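Local coordinates for protein hemin degrading factor (Pseudomonas aeruginosa, PDB 4MF9) that binds heme and probably carries it inside the cell to heme oxygenase, and may also degrade heme itself, at residues E86-E91 with V264-A269; E324-D327 with E331-V334; D247-F252 with D287-L292; G122-V127 with V150-V155. All blocks are in the same frame, centred on the assembly; numbering follows the deposited sequence.

Contact 1: E86-E91 with V264-A269; sequences EHCVHE and VFVGNA. With HEM (protoporphyrin IX containing Fe), chain C.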
loop_
_atom_site.group_PDB
_atom_site.type_symbol
_atom_site.label_atom_id
_atom_site.label_comp_id
_atom_site.label_asym_id
_atom_site.label_seq_id
_atom_site.Cartn_x
_atom_site.Cartn_y
_atom_site.Cartn_z
ATOM N N GLU A 86 -6.644 -0.178 -5.059
ATOM C CA GLU A 86 -7.976 0.181 -5.439
ATOM C C GLU A 86 -8.969 -0.038 -4.322
ATOM O O GLU A 86 -9.784 0.788 -4.123
ATOM C CB GLU A 86 -8.388 -0.509 -6.704
ATOM C CG GLU A 86 -9.728 -0.092 -7.230
ATOM C CD GLU A 86 -9.770 1.344 -7.690
ATOM O OE1 GLU A 86 -10.807 1.956 -7.587
ATOM O OE2 GLU A 86 -8.770 1.866 -8.178
ATOM N N HIS A 87 -8.829 -1.127 -3.569
ATOM C CA HIS A 87 -9.867 -1.487 -2.589
ATOM C C HIS A 87 -9.526 -1.342 -1.117
ATOM O O HIS A 87 -10.370 -1.600 -0.258
ATOM C CB HIS A 87 -10.377 -2.899 -2.864
ATOM C CG HIS A 87 -11.027 -3.026 -4.198
ATOM N ND1 HIS A 87 -12.163 -2.318 -4.533
ATOM C CD2 HIS A 87 -10.674 -3.722 -5.302
ATOM C CE1 HIS A 87 -12.496 -2.596 -5.781
ATOM N NE2 HIS A 87 -11.610 -3.447 -6.267
ATOM N N CYS A 88 -8.302 -0.926 -0.819
ATOM C CA CYS A 88 -7.895 -0.826 0.573
ATOM C C CYS A 88 -6.914 0.307 0.800
ATOM O O CYS A 88 -5.922 0.441 0.082
ATOM C CB CYS A 88 -7.309 -2.160 1.053
ATOM S SG CYS A 88 -7.099 -2.285 2.832
ATOM N N VAL A 89 -7.211 1.113 1.815
ATOM C CA VAL A 89 -6.387 2.244 2.205
ATOM C C VAL A 89 -5.798 2.034 3.593
ATOM O O VAL A 89 -6.523 1.758 4.551
ATOM C CB VAL A 89 -7.217 3.538 2.260
ATOM C CG1 VAL A 89 -6.343 4.691 2.701
ATOM C CG2 VAL A 89 -7.867 3.811 0.910
ATOM N N HIS A 90 -4.483 2.201 3.688
ATOM C CA HIS A 90 -3.735 2.028 4.926
ATOM C C HIS A 90 -3.196 3.406 5.376
ATOM O O HIS A 90 -2.422 4.045 4.650
ATOM C CB HIS A 90 -2.585 1.064 4.614
ATOM C CG HIS A 90 -1.964 0.404 5.808
ATOM N ND1 HIS A 90 -1.261 1.097 6.768
ATOM C CD2 HIS A 90 -1.861 -0.905 6.137
ATOM C CE1 HIS A 90 -0.779 0.247 7.660
ATOM N NE2 HIS A 90 -1.135 -0.973 7.303
ATOM N N GLU A 91 -3.585 3.887 6.534
ATOM C CA GLU A 91 -3.077 5.124 7.094
ATOM C C GLU A 91 -2.402 4.913 8.414
ATOM O O GLU A 91 -3.033 4.577 9.376
ATOM C CB GLU A 91 -4.167 6.209 7.248
ATOM C CG GLU A 91 -4.834 6.605 5.983
ATOM C CD GLU A 91 -5.963 7.627 6.096
ATOM O OE1 GLU A 91 -6.188 8.242 7.083
ATOM O OE2 GLU A 91 -6.563 7.813 5.103
ATOM N N VAL A 264 -0.753 -6.047 9.310
ATOM C CA VAL A 264 -1.581 -5.775 8.204
ATOM C C VAL A 264 -0.756 -5.140 7.083
ATOM O O VAL A 264 -0.287 -4.069 7.275
ATOM C CB VAL A 264 -2.744 -4.816 8.599
ATOM C CG1 VAL A 264 -3.599 -4.496 7.434
ATOM C CG2 VAL A 264 -3.569 -5.358 9.746
ATOM N N PHE A 265 -0.653 -5.826 5.947
ATOM C CA PHE A 265 0.132 -5.388 4.788
ATOM C C PHE A 265 -0.813 -4.854 3.730
ATOM O O PHE A 265 -1.723 -5.557 3.300
ATOM C CB PHE A 265 0.882 -6.582 4.154
ATOM C CG PHE A 265 2.110 -7.035 4.912
ATOM C CD1 PHE A 265 2.004 -7.595 6.179
ATOM C CD2 PHE A 265 3.361 -6.956 4.325
ATOM C CE1 PHE A 265 3.137 -8.028 6.855
ATOM C CE2 PHE A 265 4.493 -7.383 4.998
ATOM C CZ PHE A 265 4.378 -7.913 6.266
ATOM N N VAL A 266 -0.612 -3.656 3.297
ATOM C CA VAL A 266 -1.338 -3.097 2.191
ATOM C C VAL A 266 -0.425 -2.371 1.227
ATOM O O VAL A 266 0.288 -1.552 1.613
ATOM C CB VAL A 266 -2.437 -2.115 2.692
ATOM C CG1 VAL A 266 -3.061 -1.342 1.569
ATOM C CG2 VAL A 266 -3.515 -2.873 3.446
ATOM N N GLY A 267 -0.522 -2.706 -0.030
ATOM C CA GLY A 267 0.308 -2.042 -1.003
ATOM C C GLY A 267 -0.192 -2.066 -2.426
ATOM O O GLY A 267 -1.317 -2.478 -2.719
ATOM N N ASN A 268 0.685 -1.602 -3.306
ATOM C CA ASN A 268 0.465 -1.586 -4.735
ATOM C C ASN A 268 1.781 -2.059 -5.346
ATOM O O ASN A 268 2.655 -2.526 -4.621
ATOM C CB ASN A 268 0.088 -0.171 -5.192
ATOM C CG ASN A 268 1.069 0.887 -4.702
ATOM O OD1 ASN A 268 2.255 0.850 -5.044
ATOM N ND2 ASN A 268 0.581 1.841 -3.915
ATOM N N ALA A 269 1.949 -1.921 -6.654
ATOM C CA ALA A 269 3.163 -2.415 -7.303
ATOM C C ALA A 269 4.453 -1.746 -6.799
ATOM O O ALA A 269 5.547 -2.300 -6.961
ATOM C CB ALA A 269 3.043 -2.252 -8.808
HETATM C CHA HEM C . 6.792 -10.295 5.353
HETATM C CHB HEM C . 9.616 -8.453 8.678
HETATM C CHC HEM C . 12.364 -6.558 5.217
HETATM C CHD HEM C . 8.851 -7.447 2.087
HETATM C C1A HEM C . 7.379 -10.024 6.556
HETATM C C2A HEM C . 6.992 -10.573 7.811
HETATM C C3A HEM C . 7.795 -10.073 8.719
HETATM C C4A HEM C . 8.640 -9.184 8.054
HETATM C CMA HEM C . 7.735 -10.366 10.192
HETATM C CAA HEM C . 5.922 -11.566 8.099
HETATM C CBA HEM C . 6.312 -12.788 8.968
HETATM C CGA HEM C . 7.160 -13.674 8.129
HETATM O O1A HEM C . 8.197 -14.165 8.564
HETATM O O2A HEM C . 6.789 -13.881 7.005
HETATM C C1B HEM C . 10.605 -7.802 7.953
HETATM C C2B HEM C . 11.673 -7.209 8.642
HETATM C C3B HEM C . 12.481 -6.671 7.718
HETATM C C4B HEM C . 11.847 -6.954 6.410
HETATM C CMB HEM C . 11.881 -7.224 10.127
HETATM C CAB HEM C . 13.748 -5.965 8.073
HETATM C CBB HEM C . 14.295 -5.003 7.394
HETATM C C1C HEM C . 11.685 -6.632 4.058
HETATM C C2C HEM C . 12.164 -6.221 2.831
HETATM C C3C HEM C . 11.180 -6.469 1.924
HETATM C C4C HEM C . 10.065 -7.038 2.603
HETATM C CMC HEM C . 13.518 -5.641 2.557
HETATM C CAC HEM C . 11.259 -6.180 0.512
HETATM C CBC HEM C . 10.155 -6.280 -0.168
HETATM C C1D HEM C . 7.980 -8.342 2.722
HETATM C C2D HEM C . 6.803 -8.992 2.069
HETATM C C3D HEM C . 6.264 -9.784 2.991
HETATM C C4D HEM C . 7.088 -9.615 4.192
HETATM C CMD HEM C . 6.272 -8.846 0.659
HETATM C CAD HEM C . 5.044 -10.651 2.815
HETATM C CBD HEM C . 5.490 -12.101 2.636
HETATM C CGD HEM C . 4.524 -13.116 2.105
HETATM O O1D HEM C . 4.426 -14.132 2.759
HETATM O O2D HEM C . 3.891 -12.991 1.068
HETATM N NA HEM C . 8.394 -9.159 6.727
HETATM N NB HEM C . 10.730 -7.646 6.627
HETATM N NC HEM C . 10.454 -7.112 3.881
HETATM N ND HEM C . 8.083 -8.749 3.977
HETATM FE FE HEM C . 9.366 -8.258 5.200
#
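His-90, on strand 88-93, reaches across to strand 262-268 and meets it with CB, CG, CD2 and NE2. Its CB lies 3.7 Å from CB of Val-266. CG is swung anti to the backbone N (chi1 -161°), and this carries the imidazole over toward the second strand, where CD2 rests against the same valine CB and against CG2, the latter in the plane of the ring at its edge. At the tip, NE2 donates to the backbone O of Val-264 over 3.2 Å. The bond is bent, 137° at the hydrogen, and NE2 stands above the carbonyl plane. The other ring nitrogen, ND1, is bonded to Gln-273, so both polar atoms of this buried ring are satisfied and its rotation is fixed.

Two residues earlier, on the same side of the strand, SG of Cys-88 touches CG2 of Val-266 at 3.7 Å, which makes that valine the common partner of both side chains. The alternation of strand 262-268 gives its other side to the cofactor: Phe-265 points away from His-90, and its CZ comes within 3.5 Å of the heme meso carbon CHA. The two strands belong to different nine-stranded antiparallel sheets packed face to face; the axes of 88-91 and 264-268 pass 7.1 Å from each other at closest, with their directions 115° apart. Strands 78-84 and 296-301 flank strand 88-93, while strands 271-277 and 332-338 flank strand 262-268.

Contact 2: E324-D327 with E331-V334; sequences EAFD and ELIV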
loop_
_atom_site.group_PDB
_atom_site.type_symbol
_atom_site.label_atom_id
_atom_site.label_comp_id
_atom_site.label_asym_id
_atom_site.label_seq_id
_atom_site.Cartn_x
_atom_site.Cartn_y
_atom_site.Cartn_z
ATOM N N GLU A 324 -4.837 -13.869 2.713
ATOM C CA GLU A 324 -4.541 -13.032 1.557
ATOM C C GLU A 324 -5.821 -12.814 0.746
ATOM O O GLU A 324 -6.472 -13.764 0.308
ATOM C CB GLU A 324 -3.401 -13.666 0.733
ATOM C CG GLU A 324 -2.186 -13.972 1.622
ATOM C CD GLU A 324 -0.960 -14.475 0.890
ATOM O OE1 GLU A 324 -0.984 -14.584 -0.357
ATOM O OE2 GLU A 324 0.039 -14.760 1.584
ATOM N N ALA A 325 -6.192 -11.546 0.588
ATOM C CA ALA A 325 -7.396 -11.172 -0.149
ATOM C C ALA A 325 -6.996 -10.604 -1.509
ATOM O O ALA A 325 -6.077 -9.782 -1.611
ATOM C CB ALA A 325 -8.184 -10.161 0.639
ATOM N N PHE A 326 -7.665 -11.023 -2.549
ATOM C CA PHE A 326 -7.414 -10.622 -3.892
ATOM C C PHE A 326 -8.638 -10.006 -4.578
ATOM O O PHE A 326 -9.744 -10.390 -4.303
ATOM C CB PHE A 326 -6.977 -11.787 -4.722
ATOM C CG PHE A 326 -5.769 -12.504 -4.169
ATOM C CD1 PHE A 326 -5.896 -13.469 -3.210
ATOM C CD2 PHE A 326 -4.513 -12.193 -4.615
ATOM C CE1 PHE A 326 -4.810 -14.141 -2.733
ATOM C CE2 PHE A 326 -3.412 -12.835 -4.120
ATOM C CZ PHE A 326 -3.560 -13.791 -3.163
ATOM N N ASP A 327 -8.388 -9.073 -5.478
ATOM C CA ASP A 327 -9.411 -8.514 -6.350
ATOM C C ASP A 327 -9.646 -9.373 -7.596
ATOM O O ASP A 327 -8.960 -10.349 -7.738
ATOM C CB ASP A 327 -9.094 -7.079 -6.711
ATOM C CG ASP A 327 -7.910 -6.942 -7.580
ATOM O OD1 ASP A 327 -7.522 -7.852 -8.277
ATOM O OD2 ASP A 327 -7.384 -5.857 -7.590
ATOM N N GLU A 331 -4.797 -9.327 -8.053
ATOM C CA GLU A 331 -3.883 -8.514 -7.260
ATOM C C GLU A 331 -4.260 -8.535 -5.782
ATOM O O GLU A 331 -5.444 -8.566 -5.434
ATOM C CB GLU A 331 -3.836 -7.077 -7.787
ATOM C CG GLU A 331 -3.291 -6.938 -9.205
ATOM C CD GLU A 331 -1.800 -7.254 -9.317
ATOM O OE1 GLU A 331 -0.972 -6.455 -8.830
ATOM O OE2 GLU A 331 -1.451 -8.297 -9.906
ATOM N N LEU A 332 -3.286 -8.488 -4.915
ATOM C CA LEU A 332 -3.458 -8.496 -3.499
ATOM C C LEU A 332 -4.076 -7.172 -2.960
ATOM O O LEU A 332 -3.516 -6.108 -3.122
ATOM C CB LEU A 332 -2.114 -8.603 -2.883
ATOM C CG LEU A 332 -1.524 -9.892 -2.374
ATOM C CD1 LEU A 332 -0.105 -9.672 -1.924
ATOM C CD2 LEU A 332 -2.359 -10.535 -1.327
ATOM N N ILE A 333 -5.233 -7.262 -2.314
ATOM C CA ILE A 333 -5.762 -6.161 -1.532
ATOM C C ILE A 333 -5.118 -5.846 -0.198
ATOM O O ILE A 333 -4.703 -4.747 0.108
ATOM C CB ILE A 333 -7.298 -6.326 -1.374
ATOM C CG1 ILE A 333 -7.986 -6.393 -2.726
ATOM C CG2 ILE A 333 -7.896 -5.306 -0.456
ATOM C CD1 ILE A 333 -9.341 -7.016 -2.706
ATOM N N VAL A 334 -5.036 -6.883 0.616
ATOM C CA VAL A 334 -4.486 -6.815 1.918
ATOM C C VAL A 334 -4.037 -8.198 2.387
ATOM O O VAL A 334 -4.595 -9.132 1.946
ATOM C CB VAL A 334 -5.534 -6.296 2.881
ATOM C CG1 VAL A 334 -6.746 -7.172 2.846
ATOM C CG2 VAL A 334 -5.004 -6.104 4.270
#
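Two first torsions set side chains of Asp-327 and Phe-326 against Glu-331 and Leu-332 in this beta hairpin. In Asp-327, CG sits between the backbone N and the carbonyl carbon (chi1 68°), turning the carboxylate toward Glu-331; in Phe-326, CG lies anti to the carbonyl carbon (chi1 -56°), and the ring runs alongside Leu-332. The hairpin joins strands 320-326 and 332-338, both antiparallel neighbours in the sheet that faces the heme.

At its turn end, Asp-327 and Glu-331 are tied twice. The backbone N of Asp-327 donates to O of Glu-331 over 3.0 Å, and the backbone N of Glu-331 returns a bond to OD1 of Asp-327, approaching from above the carboxylate plane. OD1 also accepts from the backbone N of Asp-329, so one carboxylate oxygen holds two amides of the turn. Farther along, N of Ile-333 donates to O of Ala-325 at 2.7 Å, a bent bond at 146°.

Phe-326 and Leu-332 form a non-hydrogen-bonded pair with side chains on the same face; the leucine CD2 makes an off-centre CH-pi contact, 4.2 Å from the ring centroid. Helix 228-235 lies against Phe-326 as well. The other face carries Ala-325 and Val-334, whose CB and CG1 are 4.0 Å apart. Glu-324 forms salt bridges to Arg-228 and Lys-313, both heme-binding residues, and so probably helps to position them. Its own CB touches CD2 of Leu-332 at 3.9 Å, while CD1 of Ile-333 packs 3.6 Å from the backbone N of Asp-327.

Contact 3: D247-F252 with D287-L292; sequences DLAKLF and DWFNVL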
loop_
_atom_site.group_PDB
_atom_site.type_symbol
_atom_site.label_atom_id
_atom_site.label_comp_id
_atom_site.label_asym_id
_atom_site.label_seq_id
_atom_site.Cartn_x
_atom_site.Cartn_y
_atom_site.Cartn_z
ATOM N N ASP A 247 -15.399 -13.684 5.764
ATOM C CA ASP A 247 -14.618 -14.054 6.942
ATOM C C ASP A 247 -13.556 -13.012 7.343
ATOM O O ASP A 247 -13.207 -12.934 8.472
ATOM C CB ASP A 247 -14.005 -15.470 6.818
ATOM C CG ASP A 247 -15.024 -16.594 7.036
ATOM O OD1 ASP A 247 -16.143 -16.274 7.379
ATOM O OD2 ASP A 247 -14.706 -17.773 6.882
ATOM N N LEU A 248 -12.975 -12.310 6.375
ATOM C CA LEU A 248 -11.891 -11.387 6.685
ATOM C C LEU A 248 -12.291 -10.338 7.724
ATOM O O LEU A 248 -11.554 -10.104 8.679
ATOM C CB LEU A 248 -11.364 -10.719 5.413
ATOM C CG LEU A 248 -10.265 -9.672 5.622
ATOM C CD1 LEU A 248 -9.018 -10.239 6.278
ATOM C CD2 LEU A 248 -9.943 -9.041 4.303
ATOM N N ALA A 249 -13.465 -9.731 7.564
ATOM C CA ALA A 249 -13.960 -8.755 8.540
ATOM C C ALA A 249 -14.167 -9.393 9.916
ATOM O O ALA A 249 -13.907 -8.778 10.957
ATOM C CB ALA A 249 -15.265 -8.131 8.048
ATOM N N LYS A 250 -14.645 -10.613 9.912
ATOM C CA LYS A 250 -14.905 -11.363 11.112
ATOM C C LYS A 250 -13.663 -11.656 11.885
ATOM O O LYS A 250 -13.691 -11.612 13.037
ATOM C CB LYS A 250 -15.673 -12.605 10.811
ATOM C CG LYS A 250 -17.111 -12.326 10.505
ATOM C CD LYS A 250 -17.651 -13.308 9.554
ATOM C CE LYS A 250 -19.148 -13.232 9.517
ATOM N NZ LYS A 250 -19.738 -14.530 9.213
ATOM N N LEU A 251 -12.567 -11.934 11.180
ATOM C CA LEU A 251 -11.259 -12.151 11.807
ATOM C C LEU A 251 -10.742 -10.881 12.487
ATOM O O LEU A 251 -10.190 -10.944 13.593
ATOM C CB LEU A 251 -10.233 -12.707 10.801
ATOM C CG LEU A 251 -8.884 -13.092 11.412
ATOM C CD1 LEU A 251 -8.286 -14.291 10.722
ATOM C CD2 LEU A 251 -7.921 -11.913 11.307
ATOM N N PHE A 252 -10.897 -9.736 11.818
ATOM C CA PHE A 252 -10.573 -8.452 12.433
ATOM C C PHE A 252 -11.371 -8.288 13.726
ATOM O O PHE A 252 -10.807 -7.963 14.779
ATOM C CB PHE A 252 -10.908 -7.296 11.483
ATOM C CG PHE A 252 -9.795 -6.938 10.520
ATOM C CD1 PHE A 252 -8.626 -6.336 10.974
ATOM C CD2 PHE A 252 -9.943 -7.166 9.156
ATOM C CE1 PHE A 252 -7.605 -5.992 10.075
ATOM C CE2 PHE A 252 -8.931 -6.827 8.258
ATOM C CZ PHE A 252 -7.765 -6.235 8.722
ATOM N N ASP A 287 -20.363 -0.488 2.417
ATOM C CA ASP A 287 -19.459 -1.580 1.989
ATOM C C ASP A 287 -18.051 -1.472 2.580
ATOM O O ASP A 287 -17.196 -2.352 2.351
ATOM C CB ASP A 287 -19.322 -1.606 0.463
ATOM C CG ASP A 287 -20.607 -1.969 -0.243
ATOM O OD1 ASP A 287 -21.488 -2.605 0.383
ATOM O OD2 ASP A 287 -20.722 -1.626 -1.445
ATOM N N TRP A 288 -17.804 -0.385 3.311
ATOM C CA TRP A 288 -16.501 -0.138 3.919
ATOM C C TRP A 288 -16.406 -0.781 5.285
ATOM O O TRP A 288 -17.228 -0.516 6.177
ATOM C CB TRP A 288 -16.235 1.361 4.087
ATOM C CG TRP A 288 -16.034 2.103 2.822
ATOM C CD1 TRP A 288 -16.951 2.876 2.174
ATOM C CD2 TRP A 288 -14.833 2.171 2.052
ATOM N NE1 TRP A 288 -16.394 3.418 1.038
ATOM C CE2 TRP A 288 -15.094 2.995 0.939
ATOM C CE3 TRP A 288 -13.561 1.601 2.189
ATOM C CZ2 TRP A 288 -14.128 3.275 -0.029
ATOM C CZ3 TRP A 288 -12.605 1.877 1.228
ATOM C CH2 TRP A 288 -12.894 2.706 0.131
ATOM N N PHE A 289 -15.384 -1.606 5.459
ATOM C CA PHE A 289 -15.029 -2.087 6.780
ATOM C C PHE A 289 -13.805 -1.312 7.230
ATOM O O PHE A 289 -12.833 -1.178 6.473
ATOM C CB PHE A 289 -14.755 -3.593 6.761
ATOM C CG PHE A 289 -14.393 -4.147 8.103
ATOM C CD1 PHE A 289 -15.379 -4.382 9.057
ATOM C CD2 PHE A 289 -13.068 -4.410 8.425
ATOM C CE1 PHE A 289 -15.052 -4.885 10.306
ATOM C CE2 PHE A 289 -12.729 -4.911 9.672
ATOM C CZ PHE A 289 -13.719 -5.161 10.613
ATOM N N ASN A 290 -13.847 -0.793 8.452
ATOM C CA ASN A 290 -12.837 0.163 8.878
ATOM C C ASN A 290 -12.179 -0.162 10.204
ATOM O O ASN A 290 -12.846 -0.576 11.153
ATOM C CB ASN A 290 -13.448 1.581 8.956
ATOM C CG ASN A 290 -14.168 1.974 7.686
ATOM O OD1 ASN A 290 -13.539 2.380 6.700
ATOM N ND2 ASN A 290 -15.500 1.870 7.699
ATOM N N VAL A 291 -10.863 0.023 10.260
ATOM C CA VAL A 291 -10.143 0.076 11.529
ATOM C C VAL A 291 -9.964 1.556 11.839
ATOM O O VAL A 291 -9.524 2.315 10.975
ATOM C CB VAL A 291 -8.777 -0.626 11.447
ATOM C CG1 VAL A 291 -7.994 -0.447 12.744
ATOM C CG2 VAL A 291 -8.972 -2.102 11.160
ATOM N N LEU A 292 -10.233 1.964 13.065
ATOM C CA LEU A 292 -10.226 3.374 13.392
ATOM C C LEU A 292 -9.589 3.706 14.694
ATOM O O LEU A 292 -10.189 4.198 15.600
ATOM C CB LEU A 292 -11.634 3.916 13.344
ATOM C CG LEU A 292 -12.338 3.797 12.036
ATOM C CD1 LEU A 292 -13.788 4.048 12.314
ATOM C CD2 LEU A 292 -11.797 4.773 11.036
#
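Ala-249 sets its methyl group squarely over one face of the Phe-289 ring, CB standing 3.9 Å from the ring centroid. This is a CH-pi contact between helix 247-258 and strand 288-293; their segments 247-252 and 288-292 run in nearly the same direction, 20° apart, with axes 10.0 Å from each other at closest. The phenylalanine reaches across because its CG is anti to the backbone N (chi1 -180°), which sends the ring out from the strand to the helix.

Phe-252, three residues after the alanine, meets the same ring from another direction. Its CB approaches the ring edge, close to the plane, at 3.5 Å from CE2 of Phe-289. The two aromatic rings meet obliquely, inclined at 41° with centroids 5.6 Å apart. Farther along the strand, CG2 of Val-291 lies 4.3 Å from CD1 of Phe-252, a looser touch.

Trp-284, from the neighbouring strand 282-285, meets Phe-289 edge-to-face, and Leu-298 and Leu-336 also lie against Phe-252. No hydrogen bond links the helix segment to the strand segment; the four touching residues are buried, so this junction between helix and sheet probably owes its stability to close fit and burial of apolar surface.

Contact 4: G122-V127 with V150-V155; sequences GGWNAV and VAVHKV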
loop_
_atom_site.group_PDB
_atom_site.type_symbol
_atom_site.label_atom_id
_atom_site.label_comp_id
_atom_site.label_asym_id
_atom_site.label_seq_id
_atom_site.Cartn_x
_atom_site.Cartn_y
_atom_site.Cartn_z
ATOM N N GLY A 122 11.833 1.971 -8.329
ATOM C CA GLY A 122 12.019 1.934 -9.740
ATOM C C GLY A 122 10.914 2.481 -10.563
ATOM O O GLY A 122 11.150 3.039 -11.570
ATOM N N GLY A 123 9.687 2.256 -10.141
ATOM C CA GLY A 123 8.530 2.798 -10.839
ATOM C C GLY A 123 8.090 4.171 -10.332
ATOM O O GLY A 123 7.135 4.766 -10.843
ATOM N N TRP A 124 8.774 4.687 -9.318
ATOM C CA TRP A 124 8.422 6.004 -8.791
ATOM C C TRP A 124 8.819 7.070 -9.808
ATOM O O TRP A 124 9.973 7.135 -10.217
ATOM C CB TRP A 124 9.143 6.265 -7.474
ATOM C CG TRP A 124 8.655 5.431 -6.328
ATOM C CD1 TRP A 124 8.152 4.157 -6.387
ATOM C CD2 TRP A 124 8.607 5.821 -4.948
ATOM N NE1 TRP A 124 7.811 3.728 -5.120
ATOM C CE2 TRP A 124 8.075 4.732 -4.222
ATOM C CE3 TRP A 124 8.977 6.980 -4.254
ATOM C CZ2 TRP A 124 7.902 4.768 -2.842
ATOM C CZ3 TRP A 124 8.798 7.016 -2.877
ATOM C CH2 TRP A 124 8.267 5.913 -2.187
ATOM N N ASN A 125 7.872 7.901 -10.227
ATOM C CA ASN A 125 8.138 8.800 -11.343
ATOM C C ASN A 125 8.199 10.283 -10.986
ATOM O O ASN A 125 9.174 10.975 -11.300
ATOM C CB ASN A 125 7.109 8.594 -12.446
ATOM C CG ASN A 125 7.396 9.448 -13.661
ATOM O OD1 ASN A 125 8.510 9.440 -14.182
ATOM N ND2 ASN A 125 6.408 10.206 -14.104
ATOM N N ALA A 126 7.145 10.773 -10.351
ATOM C CA ALA A 126 7.071 12.187 -10.027
ATOM C C ALA A 126 6.636 12.361 -8.581
ATOM O O ALA A 126 5.913 11.513 -8.027
ATOM C CB ALA A 126 6.117 12.890 -10.961
ATOM N N VAL A 127 7.082 13.458 -7.979
ATOM C CA VAL A 127 6.792 13.747 -6.577
ATOM C C VAL A 127 6.510 15.241 -6.403
ATOM O O VAL A 127 7.245 16.090 -6.932
ATOM C CB VAL A 127 7.954 13.294 -5.672
ATOM C CG1 VAL A 127 9.293 13.747 -6.247
ATOM C CG2 VAL A 127 7.771 13.813 -4.265
ATOM N N VAL A 150 -0.487 7.119 -11.488
ATOM C CA VAL A 150 -1.270 6.595 -10.366
ATOM C C VAL A 150 -0.511 6.821 -9.071
ATOM O O VAL A 150 0.707 6.665 -9.033
ATOM C CB VAL A 150 -1.547 5.087 -10.531
ATOM C CG1 VAL A 150 -2.582 4.618 -9.517
ATOM C CG2 VAL A 150 -2.019 4.798 -11.952
ATOM N N ALA A 151 -1.215 7.192 -8.009
ATOM C CA ALA A 151 -0.552 7.428 -6.728
ATOM C C ALA A 151 0.263 6.231 -6.267
ATOM O O ALA A 151 -0.186 5.076 -6.357
ATOM C CB ALA A 151 -1.565 7.802 -5.667
ATOM N N VAL A 152 1.454 6.509 -5.755
ATOM C CA VAL A 152 2.290 5.464 -5.182
ATOM C C VAL A 152 2.158 5.465 -3.662
ATOM O O VAL A 152 1.888 4.427 -3.040
ATOM C CB VAL A 152 3.770 5.644 -5.587
ATOM C CG1 VAL A 152 4.644 4.798 -4.717
ATOM C CG2 VAL A 152 3.964 5.262 -7.022
ATOM N N HIS A 153 2.297 6.650 -3.079
ATOM C CA HIS A 153 2.517 6.808 -1.650
ATOM C C HIS A 153 2.372 8.290 -1.323
ATOM O O HIS A 153 2.832 9.147 -2.097
ATOM C CB HIS A 153 3.954 6.379 -1.346
ATOM C CG HIS A 153 4.319 6.412 0.110
ATOM N ND1 HIS A 153 3.585 5.767 1.083
ATOM C CD2 HIS A 153 5.369 6.990 0.744
ATOM C CE1 HIS A 153 4.159 5.962 2.263
ATOM N NE2 HIS A 153 5.241 6.698 2.082
ATOM N N LYS A 154 1.773 8.604 -0.178
ATOM C CA LYS A 154 1.651 10.011 0.235
ATOM C C LYS A 154 2.017 10.131 1.696
ATOM O O LYS A 154 1.740 9.216 2.479
ATOM C CB LYS A 154 0.217 10.526 0.053
ATOM C CG LYS A 154 -0.256 10.567 -1.374
ATOM C CD LYS A 154 -1.774 10.677 -1.445
ATOM C CE LYS A 154 -2.218 10.893 -2.884
ATOM N NZ LYS A 154 -3.691 10.821 -3.021
ATOM N N VAL A 155 2.625 11.253 2.074
ATOM C CA VAL A 155 2.838 11.529 3.486
ATOM C C VAL A 155 2.284 12.892 3.865
ATOM O O VAL A 155 2.585 13.911 3.231
ATOM C CB VAL A 155 4.302 11.237 3.987
ATOM C CG1 VAL A 155 5.124 10.473 2.940
ATOM C CG2 VAL A 155 5.005 12.452 4.460
#
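An indole lies flat against a single valine methyl: CG1 of Val-152 sits over one face of Trp-124, only 3.3 Å above the ring plane and offset toward the rim. Val-152 CG1 is nearest to NE1 of Trp-124, at 3.4 Å, and stands 3.7 Å from the centroid of the five-membered ring, a CH-pi contact. The two strands involved, 124-133 and 151-157, lie in one antiparallel sheet but are not neighbours; strand 138-146 runs between them, and the tryptophan reaches past it.

A classic beta bulge lies in strand 124-133, where Asn-125 and Ala-126 both face Phe-145 of that middle strand. With CG anti to the carbonyl carbon (chi1 -70°), the indole of Trp-124 extends toward Val-152, the two side chains crossing at about a right angle. NE1 is bonded to O of His-270, which fixes the rotation of the indole, and Trp-66 meets it edge-to-face.

The far end of the benzene ring comes up to His-153, whose two ring nitrogens are bonded to Thr-83 and Tyr-96. Both aromatic side chains are therefore held by partners of their own, and they meet obliquely where CH2 of Trp-124 lies 4.3 Å from CD2 of His-153.

How the contacts relate
Contact 1 lies about 3 Å from the centre of the chain, where the two nine-stranded sheets meet, and the other contacts are disposed around it. Contact 2 is nearest, about 9 Å away between centres, and shares its sheet through the neighbouring strands 262-268 and 332-338. Contacts 3 and 4, each about 14 Å from contact 1, lie about 27 Å apart, all centre to centre, on opposite sides of the chain's centre, yet both reach the sheet that holds strand 88-93. Along the chain, contact 4 is nested within the loop closed by contact 1, contact 3 interleaves with contact 1, and contact 2 comes last. The two HemS/ChuX domains thus interlock at the middle, beside the heme.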